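Local coordinates for glutaredoxin-like protein NRDH (Escherichia coli, PDB 1H75) that probably carries electrons to the NrdEF ribonucleotide reductase system as a small redox protein of the glutaredoxin family, working through a redox-active disulfide, at residues T4-N9 / I31-V36; R24-E29 / R71-P76. All coordinates share one frame; numbering follows the deposited sequence. Where two conformers were deposited one is given.

Contact 1: residues T4-N9 / I31-V36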
loop_
_atom_site.group_PDB
_atom_site.type_symbol
_atom_site.label_atom_id
_atom_site.label_comp_id
_atom_site.label_asym_id
_atom_site.label_seq_id
_atom_site.Cartn_x
_atom_site.Cartn_y
_atom_site.Cartn_z
ATOM N N THR A 4 3.209 -2.747 4.015
ATOM C CA THR A 4 3.490 -1.317 4.021
ATOM C C THR A 4 2.660 -0.658 2.932
ATOM O O THR A 4 2.612 -1.155 1.802
ATOM C CB THR A 4 4.971 -1.033 3.725
ATOM O OG1 THR A 4 5.787 -1.702 4.689
ATOM C CG2 THR A 4 5.246 0.459 3.757
ATOM N N ILE A 5 1.994 0.441 3.276
ATOM C CA ILE A 5 1.198 1.162 2.285
ATOM C C ILE A 5 1.895 2.496 2.062
ATOM O O ILE A 5 2.029 3.274 3.011
ATOM C CB ILE A 5 -0.253 1.474 2.775
ATOM C CG1 ILE A 5 -0.983 0.183 3.165
ATOM C CG2 ILE A 5 -1.014 2.227 1.683
ATOM C CD1 ILE A 5 -2.420 0.397 3.705
ATOM N N TYR A 6 2.358 2.741 0.834
ATOM C CA TYR A 6 3.001 4.023 0.497
ATOM C C TYR A 6 1.844 4.904 0.074
ATOM O O TYR A 6 1.112 4.593 -0.880
ATOM C CB TYR A 6 4.034 3.836 -0.616
ATOM C CG TYR A 6 5.223 3.031 -0.102
ATOM C CD1 TYR A 6 5.259 1.638 -0.217
ATOM C CD2 TYR A 6 6.274 3.668 0.574
ATOM C CE1 TYR A 6 6.318 0.895 0.332
ATOM C CE2 TYR A 6 7.324 2.941 1.120
ATOM C CZ TYR A 6 7.340 1.559 0.997
ATOM O OH TYR A 6 8.379 0.861 1.562
ATOM N N THR A 7 1.714 6.046 0.746
ATOM C CA THR A 7 0.549 6.879 0.541
ATOM C C THR A 7 0.764 8.386 0.364
ATOM O O THR A 7 1.884 8.879 0.438
ATOM C CB THR A 7 -0.380 6.628 1.758
ATOM O OG1 THR A 7 -1.669 7.195 1.531
ATOM C CG2 THR A 7 0.252 7.230 3.033
ATOM N N ARG A 8 -0.341 9.094 0.146
ATOM C CA ARG A 8 -0.354 10.547 -0.041
ATOM C C ARG A 8 -1.682 11.082 0.508
ATOM O O ARG A 8 -2.694 10.389 0.453
ATOM C CB ARG A 8 -0.225 10.867 -1.543
ATOM C CG ARG A 8 -0.699 12.243 -1.960
ATOM C CD ARG A 8 -0.294 12.531 -3.383
ATOM N NE ARG A 8 1.156 12.591 -3.549
ATOM C CZ ARG A 8 1.770 12.460 -4.722
ATOM N NH1 ARG A 8 1.059 12.256 -5.826
ATOM N NH2 ARG A 8 3.088 12.540 -4.797
ATOM N N ASN A 9 -1.685 12.302 1.049
ATOM C CA ASN A 9 -2.929 12.873 1.572
ATOM C C ASN A 9 -3.792 13.271 0.378
ATOM O O ASN A 9 -3.282 13.476 -0.716
ATOM C CB ASN A 9 -2.641 14.100 2.453
ATOM C CG ASN A 9 -1.887 13.741 3.737
ATOM O OD1 ASN A 9 -2.403 13.017 4.587
ATOM N ND2 ASN A 9 -0.663 14.247 3.875
ATOM N N ILE A 31 3.593 4.932 4.950
ATOM C CA ILE A 31 4.715 5.820 4.692
ATOM C C ILE A 31 4.245 6.830 3.679
ATOM O O ILE A 31 3.927 6.478 2.540
ATOM C CB ILE A 31 5.913 5.074 4.130
ATOM C CG1 ILE A 31 6.459 4.129 5.198
ATOM C CG2 ILE A 31 6.974 6.091 3.617
ATOM C CD1 ILE A 31 7.646 3.319 4.761
ATOM N N ASN A 32 4.200 8.093 4.092
ATOM C CA ASN A 32 3.770 9.181 3.225
ATOM C C ASN A 32 4.913 9.523 2.266
ATOM O O ASN A 32 5.954 10.006 2.708
ATOM C CB ASN A 32 3.447 10.409 4.082
ATOM C CG ASN A 32 2.826 11.524 3.280
ATOM O OD1 ASN A 32 1.698 11.941 3.562
ATOM N ND2 ASN A 32 3.545 12.017 2.273
ATOM N N VAL A 33 4.716 9.286 0.968
ATOM C CA VAL A 33 5.757 9.522 -0.029
ATOM C C VAL A 33 6.134 10.987 -0.254
ATOM O O VAL A 33 7.197 11.281 -0.820
ATOM C CB VAL A 33 5.394 8.871 -1.402
ATOM C CG1 VAL A 33 5.220 7.360 -1.219
ATOM C CG2 VAL A 33 4.135 9.483 -1.975
ATOM N N ASP A 34 5.280 11.902 0.184
ATOM C CA ASP A 34 5.590 13.326 0.043
ATOM C C ASP A 34 6.515 13.758 1.194
ATOM O O ASP A 34 7.378 14.627 1.010
ATOM C CB ASP A 34 4.287 14.140 0.020
ATOM C CG ASP A 34 3.504 13.930 -1.268
ATOM O OD1 ASP A 34 2.268 13.987 -1.221
ATOM O OD2 ASP A 34 4.123 13.711 -2.327
ATOM N N ARG A 35 6.336 13.152 2.366
ATOM C CA ARG A 35 7.165 13.447 3.541
ATOM C C ARG A 35 8.475 12.660 3.511
ATOM O O ARG A 35 9.440 13.019 4.194
ATOM C CB ARG A 35 6.432 13.084 4.841
ATOM C CG ARG A 35 5.186 13.892 5.116
ATOM C CD ARG A 35 4.562 13.510 6.442
ATOM N NE ARG A 35 5.429 13.821 7.577
ATOM C CZ ARG A 35 4.981 14.308 8.731
ATOM N NH1 ARG A 35 3.686 14.536 8.885
ATOM N NH2 ARG A 35 5.820 14.566 9.725
ATOM N N VAL A 36 8.504 11.589 2.714
ATOM C CA VAL A 36 9.690 10.727 2.617
ATOM C C VAL A 36 10.057 10.530 1.130
ATOM O O VAL A 36 9.770 9.484 0.531
ATOM C CB VAL A 36 9.400 9.343 3.280
ATOM C CG1 VAL A 36 10.682 8.534 3.394
ATOM C CG2 VAL A 36 8.784 9.534 4.652
HETATM O O HOH W 1 0.668 14.175 0.958
#
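Tyr-6 and Ile-31 lie side by side on one face of the sheet, pointing the same way, a parallel bridge pair. The isoleucine runs along the CD2-CE2 side of the ring: its CB is nearest CD2, and its CD1 comes 3.7 Å from Tyr-6 CE2. Thr-4 CG2 covers one ring face toward the rim and also meets that same Ile-31 methyl. Nearer the backbone, Val-33 CG1 sits 3.8 Å from Tyr-6 CB. Between the strands, Ile-31 N donates to Ile-5 O, Thr-7 N to Ile-31 O at 2.9 Å, and Val-33 N to Thr-7 O.

Past the strand ends the contact turns ionic. The Arg-8 chain bends at chi3 (-64°), which sets NE toward Asp-34, and the guanidinium lies side-on and nearly coplanar with the carboxylate, the planes 6° apart. NE bonds Asp-34 OD1 and NH2 bonds OD2, each at 2.9 Å. A water donates to Asp-34 OD1 (2.7 Å) and accepts from Asn-9 N, so OD1 is gripped twice and the turn is tied to the strand exit.

These are the two parallel strands of the beta-alpha-beta unit in the thioredoxin fold. Helix 37-45 packs on the Tyr-6 face through Ala-39 and Leu-43; on the other face Ile-5 meets helix 12-23, and Thr-7 touches Cys-14 of the redox-active disulfide.

Contact 2: residues R24-E29 / R71-P76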
loop_
_atom_site.group_PDB
_atom_site.type_symbol
_atom_site.label_atom_id
_atom_site.label_comp_id
_atom_site.label_asym_id
_atom_site.label_seq_id
_atom_site.Cartn_x
_atom_site.Cartn_y
_atom_site.Cartn_z
ATOM N N ARG A 24 -10.557 -5.690 7.424
ATOM C CA ARG A 24 -10.160 -7.105 7.489
ATOM C C ARG A 24 -9.246 -7.443 8.655
ATOM O O ARG A 24 -8.706 -8.556 8.743
ATOM C CB ARG A 24 -9.483 -7.500 6.181
ATOM C CG ARG A 24 -10.394 -7.383 4.960
ATOM C CD ARG A 24 -9.556 -7.369 3.687
ATOM N NE ARG A 24 -10.364 -7.502 2.474
ATOM C CZ ARG A 24 -11.170 -6.561 1.997
ATOM N NH1 ARG A 24 -11.290 -5.398 2.627
ATOM N NH2 ARG A 24 -11.857 -6.788 0.880
ATOM N N GLY A 25 -9.056 -6.473 9.540
ATOM C CA GLY A 25 -8.210 -6.681 10.702
ATOM C C GLY A 25 -6.730 -6.876 10.409
ATOM O O GLY A 25 -6.033 -7.578 11.149
ATOM N N PHE A 26 -6.234 -6.257 9.337
ATOM C CA PHE A 26 -4.815 -6.370 8.994
ATOM C C PHE A 26 -3.957 -5.311 9.697
ATOM O O PHE A 26 -4.401 -4.194 9.937
ATOM C CB PHE A 26 -4.576 -6.182 7.483
ATOM C CG PHE A 26 -5.259 -7.196 6.599
ATOM C CD1 PHE A 26 -5.360 -6.962 5.231
ATOM C CD2 PHE A 26 -5.781 -8.373 7.115
ATOM C CE1 PHE A 26 -5.967 -7.883 4.391
ATOM C CE2 PHE A 26 -6.396 -9.307 6.274
ATOM C CZ PHE A 26 -6.490 -9.064 4.919
ATOM N N ASP A 27 -2.725 -5.667 10.035
ATOM C CA ASP A 27 -1.830 -4.689 10.637
ATOM C C ASP A 27 -0.948 -4.214 9.502
ATOM O O ASP A 27 -0.494 -5.016 8.700
ATOM C CB ASP A 27 -0.963 -5.313 11.728
ATOM C CG ASP A 27 -1.768 -5.685 12.949
ATOM O OD1 ASP A 27 -2.518 -4.825 13.456
ATOM O OD2 ASP A 27 -1.655 -6.840 13.396
ATOM N N PHE A 28 -0.722 -2.906 9.425
ATOM C CA PHE A 28 0.124 -2.360 8.370
ATOM C C PHE A 28 0.765 -1.067 8.822
ATOM O O PHE A 28 0.342 -0.461 9.809
ATOM C CB PHE A 28 -0.698 -2.097 7.101
ATOM C CG PHE A 28 -1.888 -1.219 7.329
ATOM C CD1 PHE A 28 -1.775 0.164 7.249
ATOM C CD2 PHE A 28 -3.111 -1.771 7.682
ATOM C CE1 PHE A 28 -2.867 0.983 7.520
ATOM C CE2 PHE A 28 -4.213 -0.962 7.960
ATOM C CZ PHE A 28 -4.094 0.415 7.880
ATOM N N GLU A 29 1.804 -0.665 8.101
ATOM C CA GLU A 29 2.498 0.577 8.375
ATOM C C GLU A 29 2.255 1.468 7.171
ATOM O O GLU A 29 2.030 0.985 6.055
ATOM C CB GLU A 29 4.004 0.344 8.572
ATOM C CG GLU A 29 4.711 -0.382 7.435
ATOM C CD GLU A 29 6.220 -0.478 7.651
ATOM O OE1 GLU A 29 6.674 -0.262 8.796
ATOM O OE2 GLU A 29 6.950 -0.785 6.680
ATOM N N ARG A 71 -5.516 -11.005 -0.968
ATOM C CA ARG A 71 -4.444 -11.999 -0.946
ATOM C C ARG A 71 -3.596 -11.897 0.324
ATOM O O ARG A 71 -2.689 -12.701 0.526
ATOM C CB ARG A 71 -3.560 -11.867 -2.189
ATOM C CG ARG A 71 -4.324 -12.213 -3.464
ATOM C CD ARG A 71 -3.402 -12.287 -4.673
ATOM N NE ARG A 71 -2.326 -13.240 -4.431
ATOM C CZ ARG A 71 -1.248 -13.373 -5.196
ATOM N NH1 ARG A 71 -1.091 -12.614 -6.268
ATOM N NH2 ARG A 71 -0.317 -14.266 -4.867
ATOM N N LEU A 72 -3.905 -10.920 1.172
ATOM C CA LEU A 72 -3.178 -10.716 2.423
ATOM C C LEU A 72 -3.794 -11.429 3.640
ATOM O O LEU A 72 -3.281 -11.294 4.750
ATOM C CB LEU A 72 -3.088 -9.215 2.733
ATOM C CG LEU A 72 -2.433 -8.383 1.621
ATOM C CD1 LEU A 72 -2.364 -6.927 2.062
ATOM C CD2 LEU A 72 -1.046 -8.926 1.301
ATOM N N HIS A 73 -4.886 -12.169 3.447
ATOM C CA HIS A 73 -5.509 -12.860 4.576
ATOM C C HIS A 73 -4.503 -13.832 5.157
ATOM O O HIS A 73 -3.767 -14.500 4.437
ATOM C CB HIS A 73 -6.816 -13.559 4.165
ATOM C CG HIS A 73 -7.986 -12.627 4.085
ATOM N ND1 HIS A 73 -8.452 -11.930 5.178
ATOM C CD2 HIS A 73 -8.758 -12.244 3.036
ATOM C CE1 HIS A 73 -9.455 -11.154 4.808
ATOM N NE2 HIS A 73 -9.660 -11.329 3.515
ATOM N N PRO A 74 -4.465 -13.927 6.482
ATOM C CA PRO A 74 -3.496 -14.831 7.104
ATOM C C PRO A 74 -3.673 -16.328 6.888
ATOM O O PRO A 74 -4.781 -16.844 6.814
ATOM C CB PRO A 74 -3.550 -14.431 8.583
ATOM C CG PRO A 74 -4.982 -14.024 8.773
ATOM C CD PRO A 74 -5.295 -13.235 7.487
ATOM N N ALA A 75 -2.544 -17.016 6.780
ATOM C CA ALA A 75 -2.548 -18.467 6.616
ATOM C C ALA A 75 -2.878 -19.094 7.975
ATOM O O ALA A 75 -2.721 -18.453 9.019
ATOM C CB ALA A 75 -1.179 -18.939 6.138
ATOM N N PRO A 76 -3.336 -20.355 7.985
ATOM C CA PRO A 76 -3.678 -21.032 9.241
ATOM C C PRO A 76 -2.467 -21.154 10.159
ATOM O O PRO A 76 -1.335 -21.200 9.628
ATOM C CB PRO A 76 -4.167 -22.406 8.778
ATOM C CG PRO A 76 -4.589 -22.186 7.365
ATOM C CD PRO A 76 -3.543 -21.249 6.835
HETATM O O HOH W 2 -11.832 -10.511 2.019
#
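Phe-26 points its ring at Leu-72 and His-73, joining the loop between helix 12-23 and strand 29-32 to the chain leaving helix 66-69; it follows Gly-25, the positive-phi C-prime residue of the Schellman motif ending helix 12-23. From CB the ring begins at CG, anti to the carbonyl carbon (chi1 -61°). CD1 approaches Leu-72 CB, and Phe-26 CE1 comes closer, 3.6 Å from it. At the tip CZ lies 3.5 Å from His-73 ND1, over the imidazole face but offset toward its rim. CE2 is equally near ND1 and lies 4.3 Å from Pro-74 CD. The result is an offset edge-to-face pair, phenyl edge to histidine face, planes at 75° and centroids 5.0 Å apart. Leu-72 O stands over one phenyl face and Arg-24 CB over the opposite one.

The extended Arg-24 chain crosses His-73 at about a right angle, Arg-24 CG lying 3.9 Å from His-73 CE1. The Arg-24 guanidinium end is held elsewhere, NE by Asn-70 OD1 and NH1 by Ala-20 O. A water at the imidazole edge bonds His-73 NE2 (2.8 Å) and only weakly Arg-24 NE. Direct contact here is therefore van der Waals and aromatic, and the nearby arginine might disfavour a protonated His-73.

Contact 1 is partly buried and joins two neighbouring strands of the central sheet, whereas contact 2 lies at the surface, farther from the centre of the chain and on the opposite side of it. Backbone bonding between strands and a salt bridge distinguish contact 1; in contact 2 a loop meets the end of a 3-10 turn and the chain beyond it through an aromatic pair and apolar touches, with a water bonded to the histidine and only weakly to the arginine. Residues 24-29 lead from helix 12-23 into the strand that contact 1 uses. Thr-4 OG1 lies 2.5 Å from Glu-29 OE2, and Ile-5 CD1 packs 3.6 Å from Phe-28 CD1, linking the two directly.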